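Local structure of eukaryotic Translation Initiation 4E (Schistosoma mansoni, 3HXI) at residues A[51-56]-A[62-67]; A[124-129]-A[133-138]. The protein binds the 7-methylguanosine cap of messenger RNA and thereby probably recruits capped transcripts for the initiation of translation. All blocks are in the same frame, centred on the assembly; numbering follows the deposited sequence.

Both contacts meet on the curved antiparallel sheet of the eIF4E fold, where strands 63-68 and 121-127 are neighbours, but they hold it differently. Contact 1 (51-56 with 62-67) is small and partly buried: an irregular loop after helix 42-50 touches segment 62-67 through hydrocarbon, including the methylenes of Lys62, with no hydrogen bond across. Contact 2 (124-129 with 133-138) is a buried hairpin, knit by backbone hydrogen bonds and carrying charged and polar side chains to the cap phosphates. Strand 63-68 bridges them: Met66 O lies 2.7 Å from Ala124 N, a probable hydrogen bond, and Asp63 OD1 forms a 2.8 Å salt bridge with Arg129 NH2.

Contact 1: residues A[51-56]-A[62-67]; sequences HTVRPR and KDLYMF
A chi1 of 60° sets CG1 of Val53 between its backbone N and carbonyl carbon, presented to Lys62; on the other side, Lys62 has CG anti to its own N (chi1 169°) and runs on extended to reach that methyl. The lysine CE makes the nearest approach, 3.8 Å from Val53 CG1, with NZ just beyond at 4.0 Å, so the end of the chain passes obliquely by the valine. Lysine suits this place because its methylenes can lie on a hydrocarbon while the chain ends in a charge.

Leu64, deeper in the fold, divides its branches between two partners. Its CD2 lies 4.5 Å from Val53 CG1, while CD1 is 4.4 Å from CG of Pro55. These are loose apolar approaches, and the branched leucine serves both residues at once. The rigid proline ring also packs on Phe126 and on Trp100 of helix 96-108, so the loop is seated where the helical layer meets the sheet. The same strand sends Tyr65 to the opposite face, where it belongs to the cap pocket.

No hydrogen bond or salt bridge joins the two segments. The loop's polar groups are held elsewhere: Thr52 OG1 bonds to Val48 O, and Arg54 pairs with Asp101. Such undirected contact between aliphatic groups, burying only 150 Å² in all, implies that this contact has little directional preference of its own; polar ties to helices 42-50 and 96-108 and the further packing of Pro55 hold the loop as well.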
ATOM      1  N   HIS A  51       3.417 -16.922  -3.882  1.00 28.71           N
ATOM      2  CA  HIS A  51       3.288 -17.884  -2.787  1.00 29.79           C
ATOM      3  C   HIS A  51       2.327 -17.451  -1.682  1.00 28.51           C
ATOM      4  O   HIS A  51       2.303 -18.041  -0.600  1.00 29.12           O
ATOM      5  CB  HIS A  51       4.662 -18.170  -2.189  1.00 30.53           C
ATOM      6  CG  HIS A  51       5.600 -18.831  -3.149  1.00 36.08           C
ATOM      7  ND1 HIS A  51       6.959 -18.602  -3.138  1.00 40.31           N
ATOM      8  CD2 HIS A  51       5.373 -19.705  -4.159  1.00 39.94           C
ATOM      9  CE1 HIS A  51       7.532 -19.317  -4.091  1.00 41.35           C
ATOM     10  NE2 HIS A  51       6.592 -19.991  -4.729  1.00 42.27           N
ATOM     11  N   THR A  52       1.556 -16.404  -1.947  1.00 26.32           N
ATOM     12  CA  THR A  52       0.564 -15.927  -0.999  1.00 25.27           C
ATOM     13  C   THR A  52      -0.725 -15.699  -1.764  1.00 24.40           C
ATOM     14  O   THR A  52      -0.711 -15.647  -2.995  1.00 24.53           O
ATOM     15  CB  THR A  52       1.007 -14.629  -0.296  1.00 24.87           C
ATOM     16  OG1 THR A  52       1.329 -13.644  -1.286  1.00 24.24           O
ATOM     17  CG2 THR A  52       2.233 -14.875   0.580  1.00 26.31           C
ATOM     18  N   VAL A  53      -1.831 -15.558  -1.037  1.00 24.14           N
ATOM     19  CA  VAL A  53      -3.158 -15.512  -1.644  1.00 23.21           C
ATOM     20  C   VAL A  53      -3.313 -14.289  -2.582  1.00 23.28           C
ATOM     21  O   VAL A  53      -2.824 -13.191  -2.261  1.00 22.79           O
ATOM     22  CB  VAL A  53      -4.242 -15.583  -0.537  1.00 23.70           C
ATOM     23  CG1 VAL A  53      -4.107 -14.400   0.457  1.00 25.66           C
ATOM     24  CG2 VAL A  53      -5.668 -15.709  -1.128  1.00 24.68           C
ATOM     25  N   ARG A  54      -3.942 -14.486  -3.748  1.00 22.02           N
ATOM     26  CA  ARG A  54      -4.248 -13.368  -4.665  1.00 22.30           C
ATOM     27  C   ARG A  54      -5.373 -12.496  -4.105  1.00 22.33           C
ATOM     28  O   ARG A  54      -6.297 -13.028  -3.495  1.00 22.91           O
ATOM     29  CB  ARG A  54      -4.646 -13.870  -6.058  1.00 22.76           C
ATOM     30  CG  ARG A  54      -3.594 -14.676  -6.795  1.00 23.10           C
ATOM     31  CD  ARG A  54      -2.782 -13.782  -7.716  1.00 22.55           C
ATOM     32  NE  ARG A  54      -1.970 -12.819  -6.968  1.00 19.65           N
ATOM     33  CZ  ARG A  54      -1.625 -11.624  -7.448  1.00 18.59           C
ATOM     34  NH1 ARG A  54      -0.884 -10.801  -6.730  1.00 18.68           N
ATOM     35  NH2 ARG A  54      -2.029 -11.254  -8.653  1.00 18.87           N
ATOM     36  N   PRO A  55      -5.304 -11.154  -4.300  1.00 21.85           N
ATOM     37  CA  PRO A  55      -6.418 -10.313  -3.836  1.00 21.41           C
ATOM     38  C   PRO A  55      -7.822 -10.812  -4.234  1.00 21.57           C
ATOM     39  O   PRO A  55      -8.761 -10.699  -3.439  1.00 21.17           O
ATOM     40  CB  PRO A  55      -6.117  -8.948  -4.465  1.00 22.45           C
ATOM     41  CG  PRO A  55      -4.623  -8.919  -4.573  1.00 21.10           C
ATOM     42  CD  PRO A  55      -4.218 -10.349  -4.896  1.00 22.01           C
ATOM     43  N   ARG A  56      -7.979 -11.369  -5.434  1.00 22.08           N
ATOM     44  CA  ARG A  56      -9.316 -11.769  -5.866  1.00 22.94           C
ATOM     45  C   ARG A  56      -9.825 -13.011  -5.141  1.00 24.95           C
ATOM     46  O   ARG A  56     -11.027 -13.269  -5.131  1.00 25.18           O
ATOM     47  CB  ARG A  56      -9.374 -11.930  -7.387  1.00 23.36           C
ATOM     48  N   LYS A  62      -9.792 -10.100   5.724  1.00 26.78           N
ATOM     49  CA  LYS A  62      -8.386 -10.549   5.804  1.00 25.26           C
ATOM     50  C   LYS A  62      -7.576  -9.624   4.914  1.00 23.69           C
ATOM     51  O   LYS A  62      -7.856  -9.521   3.727  1.00 23.55           O
ATOM     52  CB  LYS A  62      -8.222 -11.991   5.332  1.00 25.41           C
ATOM     53  CG  LYS A  62      -6.743 -12.423   5.129  1.00 26.64           C
ATOM     54  CD  LYS A  62      -6.608 -13.931   4.877  1.00 27.68           C
ATOM     55  CE  LYS A  62      -5.343 -14.251   4.072  1.00 30.41           C
ATOM     56  NZ  LYS A  62      -4.982 -15.703   4.165  1.00 33.68           N
ATOM     57  N   ASP A  63      -6.602  -8.932   5.486  1.00 21.00           N
ATOM     58  CA  ASP A  63      -5.976  -7.821   4.790  1.00 19.67           C
ATOM     59  C   ASP A  63      -4.501  -8.106   4.501  1.00 19.89           C
ATOM     60  O   ASP A  63      -3.882  -8.924   5.176  1.00 20.46           O
ATOM     61  CB  ASP A  63      -6.122  -6.524   5.607  1.00 19.26           C
ATOM     62  CG  ASP A  63      -7.584  -6.123   5.851  1.00 18.84           C
ATOM     63  OD1 ASP A  63      -8.468  -6.683   5.199  1.00 20.43           O
ATOM     64  OD2 ASP A  63      -7.854  -5.230   6.697  1.00 19.51           O
ATOM     65  N   LEU A  64      -3.960  -7.413   3.502  1.00 19.49           N
ATOM     66  CA  LEU A  64      -2.561  -7.516   3.107  1.00 18.84           C
ATOM     67  C   LEU A  64      -1.893  -6.158   3.329  1.00 19.22           C
ATOM     68  O   LEU A  64      -2.438  -5.119   2.927  1.00 17.53           O
ATOM     69  CB  LEU A  64      -2.453  -7.882   1.629  1.00 18.56           C
ATOM     70  CG  LEU A  64      -3.286  -9.065   1.132  1.00 20.45           C
ATOM     71  CD1 LEU A  64      -3.178  -9.176  -0.409  1.00 20.28           C
ATOM     72  CD2 LEU A  64      -2.835 -10.348   1.827  1.00 19.64           C
ATOM     73  N   TYR A  65      -0.728  -6.184   3.976  1.00 18.44           N
ATOM     74  CA  TYR A  65       0.058  -4.972   4.263  1.00 17.35           C
ATOM     75  C   TYR A  65       1.458  -5.146   3.704  1.00 18.25           C
ATOM     76  O   TYR A  65       2.112  -6.163   3.996  1.00 17.80           O
ATOM     77  CB  TYR A  65       0.174  -4.756   5.786  1.00 18.48           C
ATOM     78  CG  TYR A  65      -1.076  -4.219   6.473  1.00 16.26           C
ATOM     79  CD1 TYR A  65      -1.141  -2.875   6.888  1.00 16.78           C
ATOM     80  CD2 TYR A  65      -2.191  -5.046   6.704  1.00 18.91           C
ATOM     81  CE1 TYR A  65      -2.283  -2.367   7.509  1.00 18.91           C
ATOM     82  CE2 TYR A  65      -3.340  -4.549   7.329  1.00 15.97           C
ATOM     83  CZ  TYR A  65      -3.375  -3.203   7.731  1.00 18.28           C
ATOM     84  OH  TYR A  65      -4.506  -2.670   8.337  1.00 19.35           O
ATOM     85  N   MET A  66       1.934  -4.171   2.928  1.00 16.50           N
ATOM     86  CA  MET A  66       3.337  -4.191   2.480  1.00 18.49           C
ATOM     87  C   MET A  66       4.022  -2.883   2.857  1.00 17.51           C
ATOM     88  O   MET A  66       3.637  -1.813   2.361  1.00 16.87           O
ATOM     89  CB  MET A  66       3.475  -4.450   0.977  1.00 17.24           C
ATOM     90  CG  MET A  66       4.955  -4.551   0.526  1.00 22.30           C
ATOM     91  SD  MET A  66       5.243  -4.426  -1.251  1.00 21.87           S
ATOM     92  CE  MET A  66       5.028  -2.655  -1.497  1.00 22.62           C
ATOM     93  N   PHE A  67       5.014  -2.981   3.746  1.00 16.86           N
ATOM     94  CA  PHE A  67       5.675  -1.811   4.328  1.00 17.41           C
ATOM     95  C   PHE A  67       7.199  -1.892   4.244  1.00 17.89           C
ATOM     96  O   PHE A  67       7.758  -2.980   4.330  1.00 17.09           O
ATOM     97  CB  PHE A  67       5.232  -1.651   5.795  1.00 18.17           C
ATOM     98  CG  PHE A  67       3.928  -0.902   5.936  1.00 16.62           C
ATOM     99  CD1 PHE A  67       3.900   0.393   6.446  1.00 15.85           C
ATOM    100  CD2 PHE A  67       2.733  -1.481   5.509  1.00 15.22           C
ATOM    101  CE1 PHE A  67       2.680   1.117   6.537  1.00 17.40           C
ATOM    102  CE2 PHE A  67       1.509  -0.768   5.595  1.00 14.06           C
ATOM    103  CZ  PHE A  67       1.493   0.527   6.109  1.00 16.64           C
TER

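Contact 2: residues A[124-129]-A[133-138]. With GTG (7-methyl-guanosine-5'-triphosphate-5'-guanosine), chain C.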
ATOM      1  N   ALA A 124       1.704  -0.030   1.667  1.00 14.27           N
ATOM      2  CA  ALA A 124       0.426  -0.201   0.972  1.00 14.89           C
ATOM      3  C   ALA A 124      -0.433  -1.252   1.694  1.00 15.52           C
ATOM      4  O   ALA A 124       0.094  -2.146   2.377  1.00 15.36           O
ATOM      5  CB  ALA A 124       0.653  -0.601  -0.480  1.00 14.32           C
ATOM      6  N   VAL A 125      -1.744  -1.137   1.540  1.00 14.62           N
ATOM      7  CA  VAL A 125      -2.700  -1.997   2.254  1.00 14.54           C
ATOM      8  C   VAL A 125      -3.841  -2.375   1.310  1.00 15.70           C
ATOM      9  O   VAL A 125      -4.404  -1.506   0.650  1.00 17.34           O
ATOM     10  CB  VAL A 125      -3.316  -1.273   3.474  1.00 13.23           C
ATOM     11  CG1 VAL A 125      -4.160  -2.247   4.341  1.00 14.27           C
ATOM     12  CG2 VAL A 125      -2.241  -0.597   4.334  1.00 14.62           C
ATOM     13  N   PHE A 126      -4.167  -3.660   1.264  1.00 15.11           N
ATOM     14  CA  PHE A 126      -5.350  -4.138   0.583  1.00 16.28           C
ATOM     15  C   PHE A 126      -6.358  -4.695   1.583  1.00 16.70           C
ATOM     16  O   PHE A 126      -6.027  -5.568   2.374  1.00 17.13           O
ATOM     17  CB  PHE A 126      -5.002  -5.227  -0.425  1.00 15.79           C
ATOM     18  CG  PHE A 126      -6.209  -5.748  -1.141  1.00 16.70           C
ATOM     19  CD1 PHE A 126      -7.026  -4.869  -1.842  1.00 16.43           C
ATOM     20  CD2 PHE A 126      -6.578  -7.087  -1.033  1.00 18.32           C
ATOM     21  CE1 PHE A 126      -8.183  -5.333  -2.498  1.00 18.44           C
ATOM     22  CE2 PHE A 126      -7.731  -7.561  -1.667  1.00 18.05           C
ATOM     23  CZ  PHE A 126      -8.522  -6.693  -2.411  1.00 16.03           C
ATOM     24  N   GLN A 127      -7.582  -4.182   1.536  1.00 17.16           N
ATOM     25  CA  GLN A 127      -8.633  -4.565   2.482  1.00 16.02           C
ATOM     26  C   GLN A 127      -9.888  -5.002   1.720  1.00 17.13           C
ATOM     27  O   GLN A 127     -10.663  -4.175   1.256  1.00 17.56           O
ATOM     28  CB  GLN A 127      -8.953  -3.417   3.439  1.00 16.86           C
ATOM     29  CG  GLN A 127      -7.748  -2.977   4.249  1.00 17.87           C
ATOM     30  CD  GLN A 127      -8.055  -1.787   5.116  1.00 19.55           C
ATOM     31  OE1 GLN A 127      -8.389  -0.711   4.613  1.00 20.77           O
ATOM     32  NE2 GLN A 127      -7.962  -1.973   6.428  1.00 19.49           N
ATOM     33  N   PRO A 128     -10.079  -6.319   1.576  1.00 17.61           N
ATOM     34  CA  PRO A 128     -11.304  -6.807   0.937  1.00 18.33           C
ATOM     35  C   PRO A 128     -12.501  -6.696   1.888  1.00 18.25           C
ATOM     36  O   PRO A 128     -12.441  -7.146   3.032  1.00 18.19           O
ATOM     37  CB  PRO A 128     -10.977  -8.270   0.624  1.00 17.68           C
ATOM     38  CG  PRO A 128      -9.998  -8.653   1.680  1.00 18.30           C
ATOM     39  CD  PRO A 128      -9.184  -7.412   1.977  1.00 17.37           C
ATOM     40  N   ARG A 129     -13.572  -6.071   1.412  1.00 19.78           N
ATOM     41  CA  ARG A 129     -14.766  -5.888   2.217  1.00 21.73           C
ATOM     42  C   ARG A 129     -15.995  -6.138   1.368  1.00 23.44           C
ATOM     43  O   ARG A 129     -16.006  -5.833   0.175  1.00 22.44           O
ATOM     44  CB  ARG A 129     -14.854  -4.474   2.783  1.00 21.72           C
ATOM     45  CG  ARG A 129     -13.709  -4.033   3.694  1.00 22.02           C
ATOM     46  CD  ARG A 129     -13.736  -4.758   5.036  1.00 18.68           C
ATOM     47  NE  ARG A 129     -12.660  -4.263   5.890  1.00 21.74           N
ATOM     48  CZ  ARG A 129     -11.409  -4.700   5.844  1.00 17.95           C
ATOM     49  NH1 ARG A 129     -10.500  -4.183   6.666  1.00 16.38           N
ATOM     50  NH2 ARG A 129     -11.072  -5.666   4.992  1.00 17.67           N
ATOM     51  N   SER A 133     -14.300  -2.831  -1.268  1.00 19.80           N
ATOM     52  CA  SER A 133     -12.914  -3.072  -0.872  1.00 18.84           C
ATOM     53  C   SER A 133     -12.138  -1.760  -0.949  1.00 17.78           C
ATOM     54  O   SER A 133     -12.617  -0.775  -1.526  1.00 15.25           O
ATOM     55  CB  SER A 133     -12.282  -4.170  -1.763  1.00 18.85           C
ATOM     56  OG  SER A 133     -12.940  -5.434  -1.596  1.00 18.26           O
ATOM     57  N   LYS A 134     -10.964  -1.731  -0.311  1.00 17.59           N
ATOM     58  CA  LYS A 134     -10.185  -0.510  -0.210  1.00 17.97           C
ATOM     59  C   LYS A 134      -8.717  -0.838  -0.438  1.00 18.07           C
ATOM     60  O   LYS A 134      -8.221  -1.855   0.053  1.00 17.48           O
ATOM     61  CB  LYS A 134     -10.350   0.115   1.177  1.00 18.06           C
ATOM     62  CG  LYS A 134     -11.779   0.576   1.504  1.00 19.08           C
ATOM     63  CD  LYS A 134     -11.874   1.016   2.940  1.00 18.53           C
ATOM     64  CE  LYS A 134     -11.972  -0.200   3.901  1.00 19.68           C
ATOM     65  NZ  LYS A 134     -12.458   0.228   5.249  1.00 20.63           N
ATOM     66  N   LEU A 135      -8.028   0.021  -1.181  1.00 17.70           N
ATOM     67  CA  LEU A 135      -6.567  -0.032  -1.248  1.00 18.30           C
ATOM     68  C   LEU A 135      -6.085   1.293  -0.683  1.00 18.20           C
ATOM     69  O   LEU A 135      -6.739   2.315  -0.891  1.00 18.12           O
ATOM     70  CB  LEU A 135      -6.071  -0.172  -2.687  1.00 17.66           C
ATOM     71  CG  LEU A 135      -5.919  -1.556  -3.327  1.00 20.00           C
ATOM     72  CD1 LEU A 135      -7.292  -2.081  -3.790  1.00 20.85           C
ATOM     73  CD2 LEU A 135      -4.969  -1.497  -4.533  1.00 18.58           C
ATOM     74  N   SER A 136      -4.947   1.281  -0.005  1.00 17.19           N
ATOM     75  CA  SER A 136      -4.435   2.485   0.644  1.00 17.33           C
ATOM     76  C   SER A 136      -2.934   2.535   0.436  1.00 17.67           C
ATOM     77  O   SER A 136      -2.288   1.498   0.356  1.00 17.08           O
ATOM     78  CB  SER A 136      -4.703   2.425   2.148  1.00 18.77           C
ATOM     79  OG  SER A 136      -6.067   2.628   2.442  1.00 23.98           O
ATOM     80  N   VAL A 137      -2.384   3.743   0.381  1.00 16.36           N
ATOM     81  CA  VAL A 137      -0.947   3.931   0.479  1.00 16.10           C
ATOM     82  C   VAL A 137      -0.715   4.874   1.649  1.00 15.95           C
ATOM     83  O   VAL A 137      -1.246   5.983   1.674  1.00 14.96           O
ATOM     84  CB  VAL A 137      -0.352   4.544  -0.784  1.00 16.17           C
ATOM     85  CG1 VAL A 137       1.109   4.971  -0.539  1.00 16.14           C
ATOM     86  CG2 VAL A 137      -0.465   3.579  -1.948  1.00 16.40           C
ATOM     87  N   TRP A 138       0.094   4.422   2.598  1.00 15.36           N
ATOM     88  CA  TRP A 138       0.403   5.174   3.807  1.00 16.16           C
ATOM     89  C   TRP A 138       1.671   5.990   3.583  1.00 16.94           C
ATOM     90  O   TRP A 138       2.667   5.457   3.066  1.00 16.99           O
ATOM     91  CB  TRP A 138       0.646   4.170   4.930  1.00 16.87           C
ATOM     92  CG  TRP A 138      -0.606   3.529   5.489  1.00 17.02           C
ATOM     93  CD1 TRP A 138      -1.774   3.227   4.824  1.00 18.14           C
ATOM     94  CD2 TRP A 138      -0.787   3.097   6.836  1.00 19.22           C
ATOM     95  NE1 TRP A 138      -2.666   2.623   5.693  1.00 17.90           N
ATOM     96  CE2 TRP A 138      -2.087   2.546   6.934  1.00 17.74           C
ATOM     97  CE3 TRP A 138       0.036   3.112   7.978  1.00 18.90           C
ATOM     98  CZ2 TRP A 138      -2.597   2.036   8.140  1.00 19.33           C
ATOM     99  CZ3 TRP A 138      -0.467   2.613   9.166  1.00 19.03           C
ATOM    100  CH2 TRP A 138      -1.771   2.058   9.236  1.00 19.25           C
TER
HETATM  101  PA  GTG C 501     -10.239  -1.032   9.351  1.00 21.25           P
HETATM  102  O1A GTG C 501     -10.123  -2.523   9.186  1.00 20.05           O
HETATM  103  O2A GTG C 501      -9.340  -0.073   8.600  1.00 23.21           O
HETATM  104  O3A GTG C 501     -11.743  -0.506   9.155  1.00 21.39           O
HETATM  105  PB  GTG C 501     -13.011  -1.255   8.554  1.00 22.28           P
HETATM  106  O1B GTG C 501     -12.718  -1.824   7.187  1.00 21.88           O
HETATM  107  O2B GTG C 501     -14.170  -0.279   8.728  1.00 20.60           O
HETATM  108  O3B GTG C 501     -13.215  -2.414   9.649  1.00 20.52           O
HETATM  109  N9A GTG C 501      -6.983  -0.423  13.565  1.00 21.80           N
HETATM  110  C8A GTG C 501      -6.772  -0.273  12.253  1.00 20.77           C
HETATM  111  N7A GTG C 501      -5.496   0.130  12.063  1.00 20.35           N
HETATM  112  C7X GTG C 501      -4.907   0.392  10.726  1.00 20.75           C
HETATM  113  C5A GTG C 501      -4.924   0.228  13.266  1.00 20.56           C
HETATM  114  C6A GTG C 501      -3.631   0.601  13.649  1.00 22.64           C
HETATM  115  O6A GTG C 501      -2.742   0.926  12.828  1.00 20.99           O
HETATM  116  N1A GTG C 501      -3.348   0.626  14.976  1.00 22.15           N
HETATM  117  C2A GTG C 501      -4.303   0.268  15.891  1.00 22.57           C
HETATM  118  N2A GTG C 501      -4.046   0.278  17.212  1.00 22.37           N
HETATM  119  N3A GTG C 501      -5.549  -0.097  15.513  1.00 21.59           N
HETATM  120  C4A GTG C 501      -5.860  -0.126  14.206  1.00 21.15           C
HETATM  121  O5D GTG C 501      -9.981  -0.742  10.887  1.00 21.02           O
HETATM  122  C5D GTG C 501     -10.804  -1.381  11.857  1.00 20.59           C
HETATM  123  C4D GTG C 501     -10.289  -1.053  13.241  1.00 21.64           C
HETATM  124  O4D GTG C 501      -9.018  -1.666  13.405  1.00 20.99           O
HETATM  125  C3D GTG C 501     -10.058   0.425  13.480  1.00 23.31           C
HETATM  126  O3D GTG C 501     -11.271   1.091  13.827  1.00 22.81           O
HETATM  127  C2D GTG C 501      -9.054   0.394  14.607  1.00 23.34           C
HETATM  128  O2D GTG C 501      -9.729   0.175  15.854  1.00 23.97           O
HETATM  129  C1D GTG C 501      -8.227  -0.838  14.258  1.00 22.42           C
HETATM  130  PG  GTG C 501     -14.218  -3.666   9.566  1.00 21.25           P
HETATM  131  O1G GTG C 501     -14.648  -3.989   8.170  1.00 21.42           O
HETATM  132  O2G GTG C 501     -15.264  -3.503  10.655  1.00 22.85           O
HETATM  133  O5E GTG C 501     -13.217  -4.822  10.063  1.00 22.25           O
HETATM  134  C5E GTG C 501     -12.181  -5.291   9.203  1.00 20.85           C
HETATM  135  C4E GTG C 501     -11.446  -6.440   9.863  1.00 22.56           C
HETATM  136  O4E GTG C 501     -10.808  -5.958  11.049  1.00 21.11           O
HETATM  137  C3E GTG C 501     -12.372  -7.554  10.318  1.00 23.30           C
HETATM  138  O3E GTG C 501     -11.604  -8.768  10.303  1.00 24.31           O
HETATM  139  C2E GTG C 501     -12.691  -7.214  11.766  1.00 22.62           C
HETATM  140  O2E GTG C 501     -13.045  -8.367  12.548  1.00 22.59           O
HETATM  141  C1E GTG C 501     -11.357  -6.625  12.203  1.00 24.52           C
HETATM  142  N9B GTG C 501     -11.375  -5.627  13.290  1.00 24.29           N
HETATM  143  C8B GTG C 501     -12.149  -4.441  13.006  1.00 26.24           C
HETATM  144  N7B GTG C 501     -11.921  -3.665  14.221  1.00 26.72           N
HETATM  145  C5B GTG C 501     -11.076  -4.371  15.031  1.00 26.85           C
HETATM  146  C6B GTG C 501     -10.487  -4.104  16.355  1.00 27.70           C
HETATM  147  O6B GTG C 501     -10.775  -3.014  16.918  1.00 26.90           O
HETATM  148  N1B GTG C 501      -9.680  -5.058  16.903  1.00 26.77           N
HETATM  149  C2B GTG C 501      -9.394  -6.237  16.249  1.00 27.23           C
HETATM  150  N2B GTG C 501      -8.581  -7.170  16.804  1.00 26.10           N
HETATM  151  N3B GTG C 501      -9.901  -6.538  15.029  1.00 26.54           N
HETATM  152  C4B GTG C 501     -10.707  -5.654  14.407  1.00 25.36           C
HETATM  153  O   HOH W   1      -6.829  -0.141   2.470  1.00 20.82           O
HETATM  154  O   HOH W   2      -9.790   1.031   6.139  1.00 23.82           O
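Strands 124-127 and 134-138 run antiparallel, their axes 4.6 Å apart at closest and 164° between their directions, with Val125–Ser136 and Gln127–Lys134 as hydrogen-bonded pairs. Gln127 N donates to Lys134 O over 2.8 Å. Beyond the strands, Ser133 OG accepts a 3.1 Å bond from Arg129 N, a polar tie across the mouth of the connecting loop.

On the face turned to helix 96-108, Leu135 CD1 meets Phe126 CD1 at 3.4 Å, close to the ring plane and at its edge. Leucine and phenylalanine suit this helix-facing layer, where burial favours hydrocarbon.

The opposite face of this beta hairpin belongs to the cap-binding site of the eIF4E fold. There Val125 CG2 packs obliquely against the indole of Trp138, 3.5 Å from NE1, and the indole's far edge meets the cap N7-methyl, CZ2 to C7X of the ligand being 3.8 Å. The ring also lies nearly parallel to Trp75 where the two meet.

Towards the loop the face becomes polar. The Lys134 chain, bent at chi3 (-79°), brings NZ to 2.8 Å from O1B of the ligand, the oxygen that Arg129 NE also grips. Arg129 NH1 reaches O1A in the guanidinium plane, and NH2 donates to Pro128 O, which would help fix the group's rotation. Arg129 and Lys134 suit this place because both can donate to the same anionic oxygen, which probably draws the two charges together. Gln127 uses both ends of its amide: NE2 donates to O2A at 3.2 Å and to Asp63, a second-shell residue, while OE1 accepts from a water that also links Lys134 NZ to O2A.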